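Local coordinates for lipopolysaccharide core heptose(I) kinase WaaP (PDB 6DFL), which phosphorylates the first heptose of the lipopolysaccharide inner core with ATP and also acts as a protein-tyrosine kinase that autophosphorylates, at residues R84-V90 / D153-V159; A146-M150 / F182-V186; N160-C164 / S185-L189. Residues are numbered along the deposited sequence.

Contact 1: residues R84-V90 / D153-V159; sequences RLHEAGV and DMHRAGV
This is a mainly apolar contact between two helix C-termini in the kinase fold: residues 84-90 end helix 76-87, the probable αC counterpart, and residues 153-159 end helix 137-156, probably the counterpart of αE. The two segments run side by side in the same sense, with Leu85 CA 6.6 Å from Met154 CA and Ala88 CA 6.3 Å from Ala157 CA. Each helix closes in a Schellman motif with a positive-phi glycine: Val90 N bonds to Leu85 O (2.8 Å) and Gly89 N to His86 O (3.1 Å); Val159 N bonds to Met154 O (3.0 Å) and Gly158 N to His155 O (2.9 Å). The small Ala88 and Ala157 bring the turns together, CB to CB 3.5 Å. Leu85 CD2 lies 3.6 Å from CG of selenomethionine Met154, and Val90 CG2 3.6 Å from Asp153 CB. Arg84 (chi1 t, chi2 p) folds along the second turn, its CD 3.1 Å from Ala157 O and its CG 3.8 Å from Val159 CG2. Asp153 OD1 forms a salt bridge with Arg156 NH1 (2.5 Å) within its own helix. Such docking of the turn after αC onto the end of αE, as in protein kinases, ties the αC-β4 connection to the C-lobe.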
# COMPACT_ATOMS: atom_id res chain seq x y z
N ARG A 84 5.30 -16.86 0.99
CA ARG A 84 5.86 -16.24 -0.20
C ARG A 84 6.34 -14.83 0.10
O ARG A 84 7.42 -14.44 -0.37
CB ARG A 84 4.86 -16.22 -1.35
CG ARG A 84 5.39 -15.50 -2.60
CD ARG A 84 6.26 -16.43 -3.53
NE ARG A 84 5.38 -17.32 -4.32
CZ ARG A 84 5.30 -18.63 -4.11
NH1 ARG A 84 6.10 -19.18 -3.19
NH2 ARG A 84 4.45 -19.40 -4.81
N LEU A 85 5.59 -14.06 0.88
CA LEU A 85 6.01 -12.68 1.14
C LEU A 85 7.32 -12.64 1.92
O LEU A 85 8.10 -11.71 1.75
CB LEU A 85 4.93 -11.93 1.90
CG LEU A 85 3.74 -11.52 1.06
CD1 LEU A 85 2.91 -10.52 1.83
CD2 LEU A 85 4.19 -10.97 -0.28
N HIS A 86 7.55 -13.63 2.79
CA HIS A 86 8.82 -13.70 3.50
C HIS A 86 9.97 -13.99 2.54
O HIS A 86 11.02 -13.34 2.59
CB HIS A 86 8.74 -14.75 4.61
CG HIS A 86 8.07 -14.25 5.87
ND1 HIS A 86 8.77 -13.98 7.02
CD2 HIS A 86 6.77 -13.98 6.14
CE1 HIS A 86 7.93 -13.56 7.96
NE2 HIS A 86 6.71 -13.55 7.44
N GLU A 87 9.78 -14.96 1.64
CA GLU A 87 10.76 -15.19 0.58
C GLU A 87 11.08 -13.91 -0.17
O GLU A 87 12.25 -13.58 -0.39
CB GLU A 87 10.25 -16.27 -0.39
CG GLU A 87 10.10 -17.66 0.23
CD GLU A 87 9.30 -18.61 -0.63
OE1 GLU A 87 9.30 -18.46 -1.89
OE2 GLU A 87 8.64 -19.51 -0.04
N ALA A 88 10.05 -13.14 -0.53
CA ALA A 88 10.20 -11.96 -1.37
C ALA A 88 10.62 -10.71 -0.60
O ALA A 88 10.74 -9.64 -1.21
CB ALA A 88 8.91 -11.67 -2.13
N GLY A 89 10.84 -10.82 0.71
CA GLY A 89 11.25 -9.66 1.48
C GLY A 89 10.17 -8.62 1.75
O GLY A 89 10.51 -7.46 2.01
N VAL A 90 8.89 -9.00 1.70
CA VAL A 90 7.78 -8.09 1.95
C VAL A 90 7.36 -8.26 3.40
O VAL A 90 6.96 -9.35 3.83
CB VAL A 90 6.60 -8.36 1.01
CG1 VAL A 90 5.40 -7.56 1.44
CG2 VAL A 90 6.98 -8.01 -0.40
N ASP A 153 5.71 -5.31 -5.11
CA ASP A 153 6.54 -6.45 -4.70
C ASP A 153 5.69 -7.69 -4.46
O ASP A 153 6.04 -8.79 -4.91
CB ASP A 153 7.34 -6.10 -3.45
CG ASP A 153 8.73 -5.51 -3.77
OD1 ASP A 153 8.98 -5.20 -4.95
OD2 ASP A 153 9.54 -5.35 -2.83
N MSE A 154 4.58 -7.53 -3.76
CA MSE A 154 3.63 -8.58 -3.52
C MSE A 154 3.17 -9.23 -4.83
O MSE A 154 3.17 -10.45 -4.96
CB MSE A 154 2.44 -8.01 -2.79
CG MSE A 154 1.74 -8.92 -1.84
SE MSE A 154 0.31 -7.85 -1.02
CE MSE A 154 -0.92 -7.79 -2.54
N HIS A 155 2.76 -8.39 -5.78
CA HIS A 155 2.24 -8.91 -7.04
C HIS A 155 3.32 -9.61 -7.83
O HIS A 155 3.09 -10.71 -8.35
CB HIS A 155 1.64 -7.79 -7.88
CG HIS A 155 0.33 -7.30 -7.36
ND1 HIS A 155 -0.26 -6.15 -7.83
CD2 HIS A 155 -0.50 -7.82 -6.43
CE1 HIS A 155 -1.41 -5.97 -7.19
NE2 HIS A 155 -1.57 -6.97 -6.34
N ARG A 156 4.51 -8.99 -7.94
CA ARG A 156 5.59 -9.64 -8.68
C ARG A 156 6.01 -10.92 -7.99
O ARG A 156 6.64 -11.77 -8.61
CB ARG A 156 6.84 -8.73 -8.86
CG ARG A 156 6.63 -7.42 -9.63
CD ARG A 156 7.67 -6.32 -9.25
NE ARG A 156 7.07 -4.97 -9.20
CZ ARG A 156 7.20 -4.12 -8.18
NH1 ARG A 156 7.91 -4.43 -7.10
NH2 ARG A 156 6.61 -2.93 -8.23
N ALA A 157 5.69 -11.08 -6.71
CA ALA A 157 6.11 -12.32 -6.10
C ALA A 157 5.04 -13.39 -6.21
O ALA A 157 5.23 -14.49 -5.68
CB ALA A 157 6.54 -12.09 -4.65
N GLY A 158 3.95 -13.12 -6.93
CA GLY A 158 2.91 -14.11 -7.14
C GLY A 158 1.75 -14.08 -6.15
O GLY A 158 0.91 -15.00 -6.18
N VAL A 159 1.66 -13.06 -5.31
CA VAL A 159 0.62 -12.95 -4.30
C VAL A 159 -0.29 -11.78 -4.65
O VAL A 159 0.19 -10.66 -4.80
CB VAL A 159 1.21 -12.75 -2.90
CG1 VAL A 159 0.10 -12.38 -1.92
CG2 VAL A 159 1.91 -13.99 -2.45

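Contact 2: residues A146-M150 / F182-V186; sequences AVARM and FRLSV
Selenomethionine Met150 lies across strand 184-186, its SE 3.5 Å from Leu184 CB and its CE 3.4 Å from Val186 N and 3.6 Å from Val186 CG1. The contact joins the αE-like helix 137-156 of the kinase C-lobe to an edge strand of the three-stranded antiparallel sheet 120-122/169-172/184-186. Axes of helix 146-150 and strand 184-186 approach to 9.8 Å and cross at -40°, both running broadly the same way; Ala146 CA sits 7.6 Å from Leu184 CA, and Met150 CA 8.0 Å from Val186 CA. Alternation along the extended strand turns Leu184 and Val186 toward the helix and Ser185 away, where its OG meets His172 of the neighbouring strand. Leu184 (chi1 m, chi2 t) reaches the helix surface at one turn, its CD1 3.8 Å from Ala146 CB and 3.7 Å from Val147 CG2. Val147 also touches the bound acyl-phosphopantetheine, which places this packing beside the ligand pocket. Earlier in the segment, Phe182 (chi1 p) meets Ala146 with its ring edge, CE2 3.6 Å from Ala146 CB.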
# COMPACT_ATOMS: atom_id res chain seq x y z
N ALA A 146 5.89 3.88 -0.35
CA ALA A 146 6.18 2.64 0.35
C ALA A 146 5.08 1.60 0.12
O ALA A 146 5.36 0.39 0.15
CB ALA A 146 6.35 2.92 1.84
N VAL A 147 3.85 2.03 -0.14
CA VAL A 147 2.81 1.03 -0.38
C VAL A 147 2.88 0.57 -1.82
O VAL A 147 2.74 -0.63 -2.12
CB VAL A 147 1.42 1.58 -0.03
CG1 VAL A 147 0.35 0.55 -0.33
CG2 VAL A 147 1.38 2.00 1.43
N ALA A 148 3.09 1.51 -2.74
CA ALA A 148 3.37 1.17 -4.13
C ALA A 148 4.46 0.10 -4.22
O ALA A 148 4.30 -0.89 -4.94
CB ALA A 148 3.75 2.42 -4.90
N ARG A 149 5.52 0.21 -3.41
CA ARG A 149 6.58 -0.80 -3.49
C ARG A 149 6.12 -2.14 -2.97
O ARG A 149 6.45 -3.19 -3.54
CB ARG A 149 7.82 -0.33 -2.72
CG ARG A 149 8.69 0.64 -3.50
CD ARG A 149 10.01 0.91 -2.80
NE ARG A 149 9.85 1.28 -1.38
CZ ARG A 149 9.86 2.53 -0.93
NH1 ARG A 149 10.02 3.55 -1.78
NH2 ARG A 149 9.72 2.76 0.38
N MSE A 150 5.37 -2.15 -1.86
CA MSE A 150 5.02 -3.42 -1.25
C MSE A 150 4.04 -4.16 -2.11
O MSE A 150 4.19 -5.36 -2.34
CB MSE A 150 4.46 -3.18 0.13
CG MSE A 150 5.49 -2.72 1.13
SE MSE A 150 4.62 -2.63 2.88
CE MSE A 150 4.27 -4.51 3.20
N PHE A 182 10.64 4.92 8.53
CA PHE A 182 9.37 4.28 8.91
C PHE A 182 9.30 2.93 8.21
O PHE A 182 9.83 2.76 7.12
CB PHE A 182 8.16 5.14 8.52
CG PHE A 182 7.97 5.30 7.04
CD1 PHE A 182 8.55 6.36 6.37
CD2 PHE A 182 7.20 4.40 6.33
CE1 PHE A 182 8.37 6.52 4.99
CE2 PHE A 182 7.02 4.55 4.94
CZ PHE A 182 7.61 5.62 4.28
N ARG A 183 8.62 1.97 8.85
CA ARG A 183 8.43 0.67 8.23
C ARG A 183 6.96 0.26 8.26
O ARG A 183 6.24 0.52 9.24
CB ARG A 183 9.29 -0.41 8.88
CG ARG A 183 9.06 -0.60 10.35
CD ARG A 183 10.07 -1.57 10.91
NE ARG A 183 9.80 -1.85 12.31
CZ ARG A 183 9.29 -2.99 12.77
NH1 ARG A 183 9.00 -3.98 11.93
NH2 ARG A 183 9.08 -3.14 14.07
N LEU A 184 6.52 -0.36 7.17
CA LEU A 184 5.18 -0.87 7.01
C LEU A 184 5.19 -2.39 7.13
O LEU A 184 6.23 -3.03 6.97
CB LEU A 184 4.59 -0.44 5.66
CG LEU A 184 4.43 1.07 5.49
CD1 LEU A 184 3.74 1.40 4.19
CD2 LEU A 184 3.67 1.68 6.67
N SER A 185 4.03 -2.95 7.48
CA SER A 185 3.76 -4.37 7.32
C SER A 185 2.38 -4.53 6.71
O SER A 185 1.44 -3.81 7.09
CB SER A 185 3.82 -5.12 8.65
OG SER A 185 5.07 -4.94 9.27
N VAL A 186 2.26 -5.43 5.76
CA VAL A 186 0.95 -5.78 5.23
C VAL A 186 0.38 -6.91 6.08
O VAL A 186 1.09 -7.84 6.47
CB VAL A 186 1.04 -6.19 3.75
CG1 VAL A 186 2.06 -7.33 3.56
CG2 VAL A 186 -0.35 -6.57 3.21

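Contact 3: residues N160-C164 / S185-L189; sequences NHRDC and SVIDL
Here the two catalytic signatures of the protein kinase fold meet: His161-Arg162-Asp163, the HRD of the catalytic loop, and Asp188-Leu189, which stands where kinases carry the first two residues of DFG. Asp163 is the active-site residue by similarity. After Asn160, the end of strand 159-160, residues 161-164 form an irregular loop with positive phi at Arg162 (87°), and the chain leaves strand 184-186 through Ile187 to a second positive phi at Asp188 (36°); the closest CA pair is His161-Leu189, at 6.2 Å.

The hydrogen bond across the segments is very short: His161 NE2 donates to Asp188 O at 2.5 Å, with an N-H...O angle of 132°. The backbone at His161 and Arg162 is held, as in other kinases, by Asp206 of helix 200-212, which accepts from both N atoms.

Asp163 OD2 and Asp188 OD2 lie 3.9 Å apart, two like charges. Asp163 OD1 has a salt bridge to Arg191 and Asp188 OD1 a hydrogen bond with His190; in related kinases the DFG aspartate binds magnesium, and Asp188 is probably placed for that, though no metal is present here.

Apolar contacts involve the His161 ring (chi1 t). Over one face, Leu189 CD2 makes a CH-pi contact 3.7 Å from the His161 centroid, 16° off the normal. Leu189 also touches Ala81 and Ile82 of helix 76-87, so the His161-Leu189 contact resembles the lower part of a kinase regulatory spine. Val186 CG2 meets the ring edge, 3.3 Å from His161 CE1.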
# COMPACT_ATOMS: atom_id res chain seq x y z
N ASN A 160 -1.58 -12.05 -4.78
CA ASN A 160 -2.57 -10.98 -4.79
C ASN A 160 -3.36 -11.00 -3.48
O ASN A 160 -3.72 -12.06 -2.96
CB ASN A 160 -3.51 -11.07 -6.01
CG ASN A 160 -4.35 -12.32 -6.02
OD1 ASN A 160 -3.83 -13.40 -6.28
ND2 ASN A 160 -5.67 -12.18 -5.74
N HIS A 161 -3.61 -9.81 -2.94
CA HIS A 161 -4.09 -9.71 -1.58
C HIS A 161 -5.53 -10.17 -1.46
O HIS A 161 -5.83 -11.06 -0.66
CB HIS A 161 -3.97 -8.29 -1.07
CG HIS A 161 -4.04 -8.19 0.40
ND1 HIS A 161 -3.03 -7.65 1.17
CD2 HIS A 161 -4.99 -8.61 1.27
CE1 HIS A 161 -3.38 -7.72 2.44
NE2 HIS A 161 -4.56 -8.31 2.53
N ARG A 162 -6.42 -9.56 -2.24
CA ARG A 162 -7.87 -9.78 -2.30
C ARG A 162 -8.59 -8.90 -1.29
O ARG A 162 -9.77 -8.61 -1.46
CB ARG A 162 -8.25 -11.23 -2.10
CG ARG A 162 -8.00 -12.05 -3.32
CD ARG A 162 -8.89 -13.23 -3.34
NE ARG A 162 -10.21 -12.89 -3.87
CZ ARG A 162 -11.17 -13.77 -4.09
NH1 ARG A 162 -10.96 -15.05 -3.82
NH2 ARG A 162 -12.32 -13.38 -4.61
N ASP A 163 -7.89 -8.45 -0.26
CA ASP A 163 -8.36 -7.40 0.63
C ASP A 163 -7.30 -6.32 0.79
O ASP A 163 -6.86 -5.98 1.90
CB ASP A 163 -8.73 -8.04 1.97
CG ASP A 163 -9.90 -8.96 1.83
OD1 ASP A 163 -10.98 -8.47 1.43
OD2 ASP A 163 -9.75 -10.17 2.06
N CYS A 164 -6.89 -5.75 -0.35
CA CYS A 164 -5.81 -4.77 -0.41
C CYS A 164 -6.38 -3.39 -0.11
O CYS A 164 -6.81 -2.65 -1.01
CB CYS A 164 -5.14 -4.83 -1.77
SG CYS A 164 -3.52 -4.18 -1.71
N SER A 185 4.03 -2.95 7.48
CA SER A 185 3.76 -4.37 7.32
C SER A 185 2.38 -4.53 6.71
O SER A 185 1.44 -3.81 7.09
CB SER A 185 3.82 -5.12 8.65
OG SER A 185 5.07 -4.94 9.27
N VAL A 186 2.26 -5.43 5.76
CA VAL A 186 0.95 -5.78 5.23
C VAL A 186 0.38 -6.91 6.08
O VAL A 186 1.09 -7.84 6.47
CB VAL A 186 1.04 -6.19 3.75
CG1 VAL A 186 2.06 -7.33 3.56
CG2 VAL A 186 -0.35 -6.57 3.21
N ILE A 187 -0.91 -6.82 6.39
CA ILE A 187 -1.54 -7.86 7.20
C ILE A 187 -2.78 -8.34 6.48
O ILE A 187 -3.00 -7.99 5.32
CB ILE A 187 -1.88 -7.36 8.61
CG1 ILE A 187 -2.92 -6.24 8.51
CG2 ILE A 187 -0.63 -6.90 9.33
CD1 ILE A 187 -3.68 -5.96 9.79
N ASP A 188 -3.61 -9.08 7.22
CA ASP A 188 -4.78 -9.82 6.77
C ASP A 188 -4.65 -10.43 5.40
O ASP A 188 -5.09 -9.84 4.41
CB ASP A 188 -6.03 -8.96 6.73
CG ASP A 188 -7.22 -9.76 6.24
OD1 ASP A 188 -7.37 -10.92 6.70
OD2 ASP A 188 -7.98 -9.28 5.38
N LEU A 189 -4.12 -11.65 5.32
CA LEU A 189 -3.99 -12.33 4.05
C LEU A 189 -4.92 -13.53 3.97
O LEU A 189 -4.65 -14.49 3.24
CB LEU A 189 -2.52 -12.72 3.85
CG LEU A 189 -1.64 -11.46 3.78
CD1 LEU A 189 -0.21 -11.73 4.16
CD2 LEU A 189 -1.69 -10.89 2.39

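How the contacts relate
The three contacts lie 11 to 12 Å apart, centre to centre, within the kinase fold. Contacts 1 and 2 share helix 137-156, and their segments alternate along the chain; contact 3 opens right after contact 1 closes and overlaps contact 2 at Ser185 and Val186 on strand 184-186. Val186 belongs to contacts 2 and 3 and also packs on contact 1: its CG1 is 3.7 Å from Leu85 CD1 and 4.0 Å from Val90 CG1. Met154 CE, 3.4 Å from His161 N, carries contact 1 into contact 3. Continuous packing thus runs from the neighbourhood of the acyl ligand at contact 2 to the probable catalytic loop at contact 3, with helix 76-87 joined through contact 1.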